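Local coordinates for protein intradiol ring-cleavage dioxygenase (Streptomyces sp. SirexAA-E, PDB 4ILV) that probably catalyses iron(III)-dependent intradiol cleavage of catechol-type aromatic rings, as the dioxygenase domain of a secreted enzyme that also carries a carbohydrate-binding module, at residues A[65-70]-A[129-134]; A[84-89]-A[112-117]; A[145-150]-A[180-185]. All coordinates share one frame; numbering follows the deposited sequence.

Contact 1: A[65-70]-A[129-134]; sequences LTVSGY and RHIHVK. With FE (Fe (III) ion), chain C.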
loop_
_atom_site.group_PDB
_atom_site.type_symbol
_atom_site.label_atom_id
_atom_site.label_comp_id
_atom_site.label_asym_id
_atom_site.label_seq_id
_atom_site.Cartn_x
_atom_site.Cartn_y
_atom_site.Cartn_z
ATOM N N LEU A 65 6.707 0.914 -10.191
ATOM C CA LEU A 65 5.652 1.667 -9.556
ATOM C C LEU A 65 6.229 2.287 -8.299
ATOM O O LEU A 65 6.784 1.580 -7.459
ATOM C CB LEU A 65 4.489 0.744 -9.169
ATOM C CG LEU A 65 3.386 1.381 -8.299
ATOM C CD1 LEU A 65 2.682 2.465 -9.111
ATOM C CD2 LEU A 65 2.392 0.320 -7.815
ATOM N N THR A 66 6.137 3.610 -8.185
ATOM C CA THR A 66 6.378 4.272 -6.898
ATOM C C THR A 66 5.046 4.828 -6.397
ATOM O O THR A 66 4.329 5.507 -7.134
ATOM C CB THR A 66 7.405 5.405 -6.994
ATOM O OG1 THR A 66 8.697 4.858 -7.266
ATOM C CG2 THR A 66 7.478 6.183 -5.667
ATOM N N VAL A 67 4.695 4.486 -5.166
ATOM C CA VAL A 67 3.499 5.009 -4.525
ATOM C C VAL A 67 3.940 5.974 -3.412
ATOM O O VAL A 67 4.801 5.639 -2.588
ATOM C CB VAL A 67 2.640 3.872 -3.930
ATOM C CG1 VAL A 67 1.366 4.424 -3.263
ATOM C CG2 VAL A 67 2.301 2.832 -5.017
ATOM N N SER A 68 3.351 7.166 -3.379
ATOM C CA SER A 68 3.701 8.130 -2.332
ATOM C C SER A 68 2.492 8.954 -1.861
ATOM O O SER A 68 1.453 8.982 -2.514
ATOM C CB SER A 68 4.813 9.059 -2.812
ATOM O OG SER A 68 4.340 9.905 -3.849
ATOM N N GLY A 69 2.634 9.604 -0.707
ATOM C CA GLY A 69 1.564 10.422 -0.163
ATOM C C GLY A 69 1.860 10.826 1.270
ATOM O O GLY A 69 3.015 10.850 1.690
ATOM N N TYR A 70 0.810 11.113 2.030
ATOM C CA TYR A 70 0.959 11.539 3.414
ATOM C C TYR A 70 -0.007 10.786 4.311
ATOM O O TYR A 70 -0.992 10.214 3.840
ATOM C CB TYR A 70 0.685 13.047 3.541
ATOM C CG TYR A 70 1.571 13.913 2.676
ATOM C CD1 TYR A 70 2.726 14.491 3.189
ATOM C CD2 TYR A 70 1.243 14.170 1.349
ATOM C CE1 TYR A 70 3.542 15.288 2.396
ATOM C CE2 TYR A 70 2.051 14.977 0.548
ATOM C CZ TYR A 70 3.195 15.526 1.076
ATOM O OH TYR A 70 4.000 16.313 0.283
ATOM N N ARG A 129 -6.552 -5.979 -8.799
ATOM C CA ARG A 129 -5.188 -5.619 -8.444
ATOM C C ARG A 129 -5.144 -4.776 -7.148
ATOM O O ARG A 129 -5.936 -3.841 -6.982
ATOM C CB ARG A 129 -4.570 -4.846 -9.604
ATOM C CG ARG A 129 -3.073 -4.928 -9.636
ATOM C CD ARG A 129 -2.507 -4.163 -10.808
ATOM N NE ARG A 129 -3.175 -4.494 -12.060
ATOM C CZ ARG A 129 -2.860 -5.507 -12.857
ATOM N NH1 ARG A 129 -1.867 -6.345 -12.550
ATOM N NH2 ARG A 129 -3.555 -5.676 -13.974
ATOM N N HIS A 130 -4.212 -5.081 -6.244
ATOM C CA HIS A 130 -4.150 -4.370 -4.961
ATOM C C HIS A 130 -2.796 -4.468 -4.273
ATOM O O HIS A 130 -2.037 -5.393 -4.502
ATOM C CB HIS A 130 -5.211 -4.920 -3.994
ATOM C CG HIS A 130 -5.033 -6.379 -3.684
ATOM N ND1 HIS A 130 -5.381 -7.373 -4.573
ATOM C CD2 HIS A 130 -4.509 -7.008 -2.602
ATOM C CE1 HIS A 130 -5.089 -8.553 -4.049
ATOM N NE2 HIS A 130 -4.560 -8.361 -2.854
ATOM N N ILE A 131 -2.536 -3.520 -3.381
ATOM C CA ILE A 131 -1.395 -3.580 -2.480
ATOM C C ILE A 131 -1.927 -3.567 -1.050
ATOM O O ILE A 131 -2.772 -2.734 -0.712
ATOM C CB ILE A 131 -0.483 -2.357 -2.682
ATOM C CG1 ILE A 131 0.218 -2.441 -4.037
ATOM C CG2 ILE A 131 0.547 -2.262 -1.564
ATOM C CD1 ILE A 131 1.005 -1.163 -4.379
ATOM N N HIS A 132 -1.446 -4.477 -0.203
ATOM C CA HIS A 132 -1.912 -4.506 1.177
ATOM C C HIS A 132 -1.120 -3.539 2.053
ATOM O O HIS A 132 0.067 -3.342 1.837
ATOM C CB HIS A 132 -1.767 -5.901 1.767
ATOM C CG HIS A 132 -2.671 -6.926 1.161
ATOM N ND1 HIS A 132 -3.943 -7.166 1.634
ATOM C CD2 HIS A 132 -2.473 -7.804 0.146
ATOM C CE1 HIS A 132 -4.498 -8.133 0.923
ATOM N NE2 HIS A 132 -3.632 -8.527 0.007
ATOM N N VAL A 133 -1.771 -2.962 3.057
ATOM C CA VAL A 133 -1.074 -2.086 3.991
ATOM C C VAL A 133 -1.697 -2.110 5.391
ATOM O O VAL A 133 -2.928 -2.116 5.554
ATOM C CB VAL A 133 -0.978 -0.626 3.450
ATOM C CG1 VAL A 133 -2.380 -0.011 3.253
ATOM C CG2 VAL A 133 -0.122 0.261 4.382
ATOM N N LYS A 134 -0.836 -2.151 6.404
ATOM C CA LYS A 134 -1.258 -1.913 7.782
ATOM C C LYS A 134 -0.655 -0.592 8.253
ATOM O O LYS A 134 0.547 -0.387 8.112
ATOM C CB LYS A 134 -0.791 -3.041 8.701
ATOM C CG LYS A 134 -1.581 -4.320 8.547
ATOM C CD LYS A 134 -0.962 -5.434 9.354
ATOM C CE LYS A 134 -1.750 -6.713 9.193
ATOM N NZ LYS A 134 -2.989 -6.676 10.017
HETATM FE FE FE C . -3.927 -10.034 -1.650
#
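I131 meets strand 65-70 with the end of its longer branch: its CD1 lies 4.0 Å from CD2 of L65, the two side chains reaching toward each other tip to tip. The same methyl also comes within 4.2 Å of V67 CG2, so one carbon of I131 serves two residues spaced two apart on the facing strand. Its reach comes from an extended side chain, with CG1 anti to the carbonyl carbon (chi1 -69°) and CD1 continuing outward at chi2 173°. L65, with CG anti to its backbone N (chi1 171°), extends CD2 to meet it. The contact is small, burying 69 Å² in all, because the strands stand well apart: the CA atoms of V67 and I131 are separated by 10.1 Å.

On the reverse side of strand 130-134, the neighbours of I131 hold the iron(III) ion. H130 NE2 binds it at 2.2 Å and H132 NE2 at 2.3 Å, and Y95 and Y124 are ligands as well. The two imidazoles approach the metal from adjacent positions, CD2 of H132 lying at the edge of the H130 ring and in its plane. Second-shell partners fix both rings: ND1 of H130 is hydrogen-bonded to the carbonyl oxygen of T128, which sets the rotation of the imidazole, while H132 is stacked on W87. The same strand therefore presents metal ligands on one face and the apolar I131 on the other.

Around this apolar side, F86 also packs on I131, F149 on L65 and M167 on V67. Strand 64-72 runs between strands 113-119 and 175-183 in one sheet, and strand 130-136 between strands 83-87 and 143-148 in the other, so the contact bridges inner strands of two facing sheets.

Contact 2: A[84-89]-A[112-117]; sequences LDFWQA and GSFTLR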
loop_
_atom_site.group_PDB
_atom_site.type_symbol
_atom_site.label_atom_id
_atom_site.label_comp_id
_atom_site.label_asym_id
_atom_site.label_seq_id
_atom_site.Cartn_x
_atom_site.Cartn_y
_atom_site.Cartn_z
ATOM N N LEU A 84 3.894 2.171 8.566
ATOM C CA LEU A 84 3.231 1.649 7.378
ATOM C C LEU A 84 3.913 0.351 6.924
ATOM O O LEU A 84 5.086 0.356 6.589
ATOM C CB LEU A 84 3.275 2.673 6.247
ATOM C CG LEU A 84 2.511 3.969 6.545
ATOM C CD1 LEU A 84 2.857 5.012 5.510
ATOM C CD2 LEU A 84 1.016 3.683 6.528
ATOM N N ASP A 85 3.167 -0.742 6.921
ATOM C CA ASP A 85 3.708 -2.063 6.636
ATOM C C ASP A 85 3.020 -2.579 5.382
ATOM O O ASP A 85 1.840 -2.920 5.418
ATOM C CB ASP A 85 3.438 -2.974 7.837
ATOM C CG ASP A 85 4.116 -4.353 7.727
ATOM O OD1 ASP A 85 5.010 -4.533 6.870
ATOM O OD2 ASP A 85 3.757 -5.254 8.522
ATOM N N PHE A 86 3.754 -2.616 4.273
ATOM C CA PHE A 86 3.185 -2.984 2.977
ATOM C C PHE A 86 3.501 -4.437 2.615
ATOM O O PHE A 86 4.578 -4.941 2.925
ATOM C CB PHE A 86 3.762 -2.088 1.878
ATOM C CG PHE A 86 3.307 -0.643 1.932
ATOM C CD1 PHE A 86 2.114 -0.266 1.343
ATOM C CD2 PHE A 86 4.097 0.332 2.516
ATOM C CE1 PHE A 86 1.708 1.054 1.345
ATOM C CE2 PHE A 86 3.700 1.664 2.527
ATOM C CZ PHE A 86 2.507 2.025 1.946
ATOM N N TRP A 87 2.558 -5.116 1.974
ATOM C CA TRP A 87 2.877 -6.375 1.306
ATOM C C TRP A 87 1.999 -6.542 0.057
ATOM O O TRP A 87 0.950 -5.899 -0.054
ATOM C CB TRP A 87 2.798 -7.578 2.267
ATOM C CG TRP A 87 1.419 -7.976 2.689
ATOM C CD1 TRP A 87 0.705 -9.058 2.240
ATOM C CD2 TRP A 87 0.590 -7.323 3.659
ATOM N NE1 TRP A 87 -0.518 -9.106 2.859
ATOM C CE2 TRP A 87 -0.614 -8.057 3.737
ATOM C CE3 TRP A 87 0.739 -6.179 4.450
ATOM C CZ2 TRP A 87 -1.665 -7.685 4.578
ATOM C CZ3 TRP A 87 -0.308 -5.810 5.289
ATOM C CH2 TRP A 87 -1.493 -6.562 5.345
ATOM N N GLN A 88 2.435 -7.380 -0.884
ATOM C CA GLN A 88 1.777 -7.463 -2.189
ATOM C C GLN A 88 2.289 -8.641 -2.986
ATOM O O GLN A 88 3.332 -9.207 -2.664
ATOM C CB GLN A 88 2.072 -6.212 -3.017
ATOM C CG GLN A 88 3.554 -6.123 -3.441
ATOM C CD GLN A 88 3.827 -5.032 -4.449
ATOM O OE1 GLN A 88 4.006 -3.866 -4.090
ATOM N NE2 GLN A 88 3.867 -5.401 -5.724
ATOM N N ALA A 89 1.578 -8.976 -4.057
ATOM C CA ALA A 89 2.044 -10.021 -4.967
ATOM C C ALA A 89 3.118 -9.473 -5.892
ATOM O O ALA A 89 3.199 -8.257 -6.105
ATOM C CB ALA A 89 0.879 -10.569 -5.783
ATOM N N GLY A 112 5.209 13.828 7.622
ATOM C CA GLY A 112 4.105 12.886 7.525
ATOM C C GLY A 112 4.042 12.123 6.210
ATOM O O GLY A 112 3.045 11.460 5.904
ATOM N N SER A 113 5.112 12.196 5.426
ATOM C CA SER A 113 5.103 11.581 4.100
ATOM C C SER A 113 5.538 10.129 4.122
ATOM O O SER A 113 6.206 9.705 5.056
ATOM C CB SER A 113 6.019 12.343 3.140
ATOM O OG SER A 113 7.366 12.226 3.553
ATOM N N PHE A 114 5.160 9.381 3.086
ATOM C CA PHE A 114 5.734 8.047 2.846
ATOM C C PHE A 114 6.041 7.867 1.362
ATOM O O PHE A 114 5.495 8.594 0.524
ATOM C CB PHE A 114 4.769 6.943 3.274
ATOM C CG PHE A 114 3.570 6.814 2.369
ATOM C CD1 PHE A 114 3.551 5.870 1.344
ATOM C CD2 PHE A 114 2.462 7.632 2.547
ATOM C CE1 PHE A 114 2.456 5.761 0.493
ATOM C CE2 PHE A 114 1.349 7.526 1.704
ATOM C CZ PHE A 114 1.345 6.581 0.681
ATOM N N THR A 115 6.909 6.898 1.058
ATOM C CA THR A 115 7.189 6.493 -0.311
ATOM C C THR A 115 7.421 4.997 -0.376
ATOM O O THR A 115 8.081 4.430 0.494
ATOM C CB THR A 115 8.450 7.158 -0.871
ATOM O OG1 THR A 115 8.520 8.513 -0.423
ATOM C CG2 THR A 115 8.410 7.131 -2.374
ATOM N N LEU A 116 6.895 4.370 -1.421
ATOM C CA LEU A 116 7.083 2.934 -1.621
ATOM C C LEU A 116 7.502 2.687 -3.050
ATOM O O LEU A 116 6.740 2.967 -3.974
ATOM C CB LEU A 116 5.790 2.178 -1.363
ATOM C CG LEU A 116 5.913 0.657 -1.558
ATOM C CD1 LEU A 116 6.726 0.048 -0.444
ATOM C CD2 LEU A 116 4.543 0.037 -1.606
ATOM N N ARG A 117 8.722 2.193 -3.241
ATOM C CA ARG A 117 9.172 1.841 -4.583
ATOM C C ARG A 117 8.968 0.351 -4.804
ATOM O O ARG A 117 9.516 -0.467 -4.060
ATOM C CB ARG A 117 10.639 2.187 -4.788
ATOM C CG ARG A 117 11.087 1.921 -6.221
ATOM C CD ARG A 117 12.597 1.968 -6.355
ATOM N NE ARG A 117 13.042 1.485 -7.662
ATOM C CZ ARG A 117 14.295 1.126 -7.927
ATOM N NH1 ARG A 117 15.215 1.192 -6.971
ATOM N NH2 ARG A 117 14.628 0.692 -9.140
#
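F86 and L116 make the CH-pi contact here. CD2 of L116 sits over one face of the F86 ring, 4.0 Å from its centroid and 18° off the ring normal, displaced toward the rim on the side of CG and CD1. The two side chains slide past each other in opposite directions, and the second methyl of L116, CD1, settles 4.0 Å from F86 CD2.

The remaining apolar contacts gather on F114. L84 lays CD1 against the base of that side chain, 3.5 Å from F114 CB, and crosses it at about a right angle. F86 crosses F114 in the same manner, its CZ coming 4.0 Å from F114 CE1. For F114 the first torsion matters: CG stands between the backbone N and the carbonyl carbon (chi1 71°), and the ring projects from its strand toward the facing sheet, where L84 meets its base and F86 its outer part. An alanine in place of F86 would remove the ring and is likely to open a gap between L116 and F114, the methyl of L116 losing the aromatic face it rests on.

Polar bonds occur at the end of 84-89. NE2 of Q88 donates a nearly straight bond to A89 O at 3.0 Å, within the plane of its own amide, and also bonds to I119 O, while OE1 is paired with T118 OG1. The buried amide is thus held by three partners.

Strands 84-87 and 113-117 run 9.8 Å apart at an angle of -19°, without a hydrogen bond between them. They belong to different sheets, and such nearly aligned, side-chain-mediated packing is the signature of a beta-sandwich, here the core of the intradiol dioxygenase domain.

Contact 3: A[145-150]-A[180-185]; sequences TQLYFP and FDFVLD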
loop_
_atom_site.group_PDB
_atom_site.type_symbol
_atom_site.label_atom_id
_atom_site.label_comp_id
_atom_site.label_asym_id
_atom_site.label_seq_id
_atom_site.Cartn_x
_atom_site.Cartn_y
_atom_site.Cartn_z
ATOM N N THR A 145 -5.783 -2.430 5.747
ATOM C CA THR A 145 -6.525 -2.006 4.565
ATOM C C THR A 145 -5.811 -2.359 3.270
ATOM O O THR A 145 -4.785 -3.035 3.281
ATOM C CB THR A 145 -6.866 -0.480 4.644
ATOM O OG1 THR A 145 -7.780 -0.125 3.609
ATOM C CG2 THR A 145 -5.619 0.383 4.537
ATOM N N GLN A 146 -6.366 -1.916 2.149
ATOM C CA GLN A 146 -5.763 -2.181 0.849
ATOM C C GLN A 146 -5.815 -0.957 -0.061
ATOM O O GLN A 146 -6.657 -0.074 0.122
ATOM C CB GLN A 146 -6.501 -3.330 0.161
ATOM C CG GLN A 146 -6.526 -4.600 0.967
ATOM C CD GLN A 146 -7.266 -5.717 0.267
ATOM O OE1 GLN A 146 -7.334 -5.759 -0.966
ATOM N NE2 GLN A 146 -7.820 -6.638 1.050
ATOM N N LEU A 147 -4.931 -0.916 -1.053
ATOM C CA LEU A 147 -4.980 0.136 -2.063
ATOM C C LEU A 147 -5.302 -0.441 -3.435
ATOM O O LEU A 147 -4.768 -1.488 -3.811
ATOM C CB LEU A 147 -3.649 0.883 -2.119
ATOM C CG LEU A 147 -3.134 1.407 -0.776
ATOM C CD1 LEU A 147 -1.800 2.116 -0.965
ATOM C CD2 LEU A 147 -4.152 2.327 -0.084
ATOM N N TYR A 148 -6.157 0.251 -4.187
ATOM C CA TYR A 148 -6.585 -0.225 -5.505
ATOM C C TYR A 148 -6.105 0.687 -6.622
ATOM O O TYR A 148 -5.649 1.804 -6.370
ATOM C CB TYR A 148 -8.108 -0.380 -5.573
ATOM C CG TYR A 148 -8.635 -1.433 -4.625
ATOM C CD1 TYR A 148 -8.510 -2.780 -4.923
ATOM C CD2 TYR A 148 -9.248 -1.080 -3.430
ATOM C CE1 TYR A 148 -8.984 -3.752 -4.067
ATOM C CE2 TYR A 148 -9.724 -2.050 -2.561
ATOM C CZ TYR A 148 -9.580 -3.389 -2.891
ATOM O OH TYR A 148 -10.044 -4.374 -2.051
ATOM N N PHE A 149 -6.224 0.189 -7.852
ATOM C CA PHE A 149 -5.726 0.848 -9.051
ATOM C C PHE A 149 -6.874 1.315 -9.917
ATOM O O PHE A 149 -7.853 0.589 -10.082
ATOM C CB PHE A 149 -4.855 -0.134 -9.863
ATOM C CG PHE A 149 -3.566 -0.472 -9.185
ATOM C CD1 PHE A 149 -2.375 0.082 -9.618
ATOM C CD2 PHE A 149 -3.549 -1.310 -8.082
ATOM C CE1 PHE A 149 -1.180 -0.205 -8.970
ATOM C CE2 PHE A 149 -2.357 -1.614 -7.434
ATOM C CZ PHE A 149 -1.170 -1.055 -7.880
ATOM N N PRO A 150 -6.746 2.522 -10.498
ATOM C CA PRO A 150 -7.806 3.078 -11.338
ATOM C C PRO A 150 -7.905 2.338 -12.661
ATOM O O PRO A 150 -6.885 1.979 -13.245
ATOM C CB PRO A 150 -7.338 4.520 -11.578
ATOM C CG PRO A 150 -5.850 4.442 -11.500
ATOM C CD PRO A 150 -5.574 3.414 -10.425
ATOM N N PHE A 180 -1.605 8.472 -2.959
ATOM C CA PHE A 180 -2.646 8.124 -2.000
ATOM C C PHE A 180 -2.336 8.727 -0.641
ATOM O O PHE A 180 -1.211 8.626 -0.160
ATOM C CB PHE A 180 -2.806 6.598 -1.863
ATOM C CG PHE A 180 -3.976 6.192 -0.988
ATOM C CD1 PHE A 180 -5.255 6.076 -1.523
ATOM C CD2 PHE A 180 -3.795 5.942 0.371
ATOM C CE1 PHE A 180 -6.332 5.715 -0.718
ATOM C CE2 PHE A 180 -4.866 5.571 1.185
ATOM C CZ PHE A 180 -6.134 5.463 0.644
ATOM N N ASP A 181 -3.333 9.364 -0.032
ATOM C CA ASP A 181 -3.196 9.882 1.319
ATOM C C ASP A 181 -4.041 9.088 2.314
ATOM O O ASP A 181 -5.214 8.804 2.057
ATOM C CB ASP A 181 -3.605 11.371 1.367
ATOM C CG ASP A 181 -2.598 12.282 0.668
ATOM O OD1 ASP A 181 -1.439 11.855 0.435
ATOM O OD2 ASP A 181 -2.962 13.435 0.344
ATOM N N PHE A 182 -3.457 8.766 3.467
ATOM C CA PHE A 182 -4.204 8.110 4.535
ATOM C C PHE A 182 -4.765 9.172 5.476
ATOM O O PHE A 182 -4.128 10.202 5.715
ATOM C CB PHE A 182 -3.311 7.180 5.358
ATOM C CG PHE A 182 -2.725 6.028 4.576
ATOM C CD1 PHE A 182 -1.614 6.210 3.768
ATOM C CD2 PHE A 182 -3.268 4.756 4.683
ATOM C CE1 PHE A 182 -1.063 5.137 3.065
ATOM C CE2 PHE A 182 -2.718 3.678 3.979
ATOM C CZ PHE A 182 -1.623 3.875 3.170
ATOM N N VAL A 183 -5.956 8.917 6.005
ATOM C CA VAL A 183 -6.494 9.715 7.102
ATOM C C VAL A 183 -6.848 8.741 8.222
ATOM O O VAL A 183 -7.697 7.870 8.043
ATOM C CB VAL A 183 -7.727 10.499 6.666
ATOM C CG1 VAL A 183 -8.305 11.287 7.848
ATOM C CG2 VAL A 183 -7.359 11.445 5.550
ATOM N N LEU A 184 -6.152 8.854 9.347
ATOM C CA LEU A 184 -6.364 7.974 10.482
ATOM C C LEU A 184 -7.153 8.682 11.578
ATOM O O LEU A 184 -7.039 9.897 11.753
ATOM C CB LEU A 184 -5.027 7.530 11.065
ATOM C CG LEU A 184 -4.039 6.885 10.101
ATOM C CD1 LEU A 184 -2.771 6.500 10.851
ATOM C CD2 LEU A 184 -4.670 5.688 9.430
ATOM N N ASP A 185 -7.917 7.903 12.334
ATOM C CA ASP A 185 -8.727 8.421 13.430
ATOM C C ASP A 185 -7.851 8.761 14.646
ATOM O O ASP A 185 -7.838 8.039 15.647
ATOM C CB ASP A 185 -9.812 7.405 13.794
ATOM C CG ASP A 185 -10.863 7.975 14.718
ATOM O OD1 ASP A 185 -11.507 7.182 15.441
ATOM O OD2 ASP A 185 -11.050 9.213 14.711
#
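L147 lays a single methyl over one face of the F180 ring: CD2 stands 3.6 Å from the ring centroid and 14° off its normal, a well-centred CH-pi contact. All six ring carbons lie within about 4.2 Å of that methyl, F180 CE2 being closest at 3.6 Å. F180 is carried under L147 by its first torsion, with CG anti to the backbone N (chi1 -174°), and the leucine side chain crosses it obliquely.

F182 lies next to this pair. F180 directs an edge at the face of the F182 ring, its CE2 3.8 Å above the plane and over the centre, which puts the two phenylalanines roughly perpendicular. L147 CD2 also reaches F182 CZ at 4.4 Å, so the methyl bears on both rings. At the far end T145 brings CG2 to the edge of F182, near the ring plane. Its hydroxyl is engaged apart from this apolar surface, in a hydrogen bond with the carbonyl oxygen of P37.

V133 of strand 130-136 and V71 of strand 64-72 also pack against F182. Residues 145-148 lie on strand 143-148, an outermost strand of its sheet within this chain, whereas strand 175-183 is an inner strand of the other; aliphatic side chains from one sheet set against aromatic rings from the other are how this beta-sandwich fills its interior.

Backbone pairing knits the three contacts together. V67 O and L116 N, 2.7 Å apart, probably hydrogen-bond, joining contacts 1 and 2 in one sheet; in the other, H132 N lies 2.8 Å from W87 O and I131 O 2.8 Å from L147 N, so strand 130-136 is shared by all three neighbourhoods. Contact 1 is central, its centre 5 Å from that of contact 2 and 7 Å from that of contact 3. The outer two, 11 Å apart, still meet through the edge-to-face rings of F114 and F182. Only contact 1 includes iron ligands; the side chains of F86 and L147 are about 12 and 11 Å from the metal.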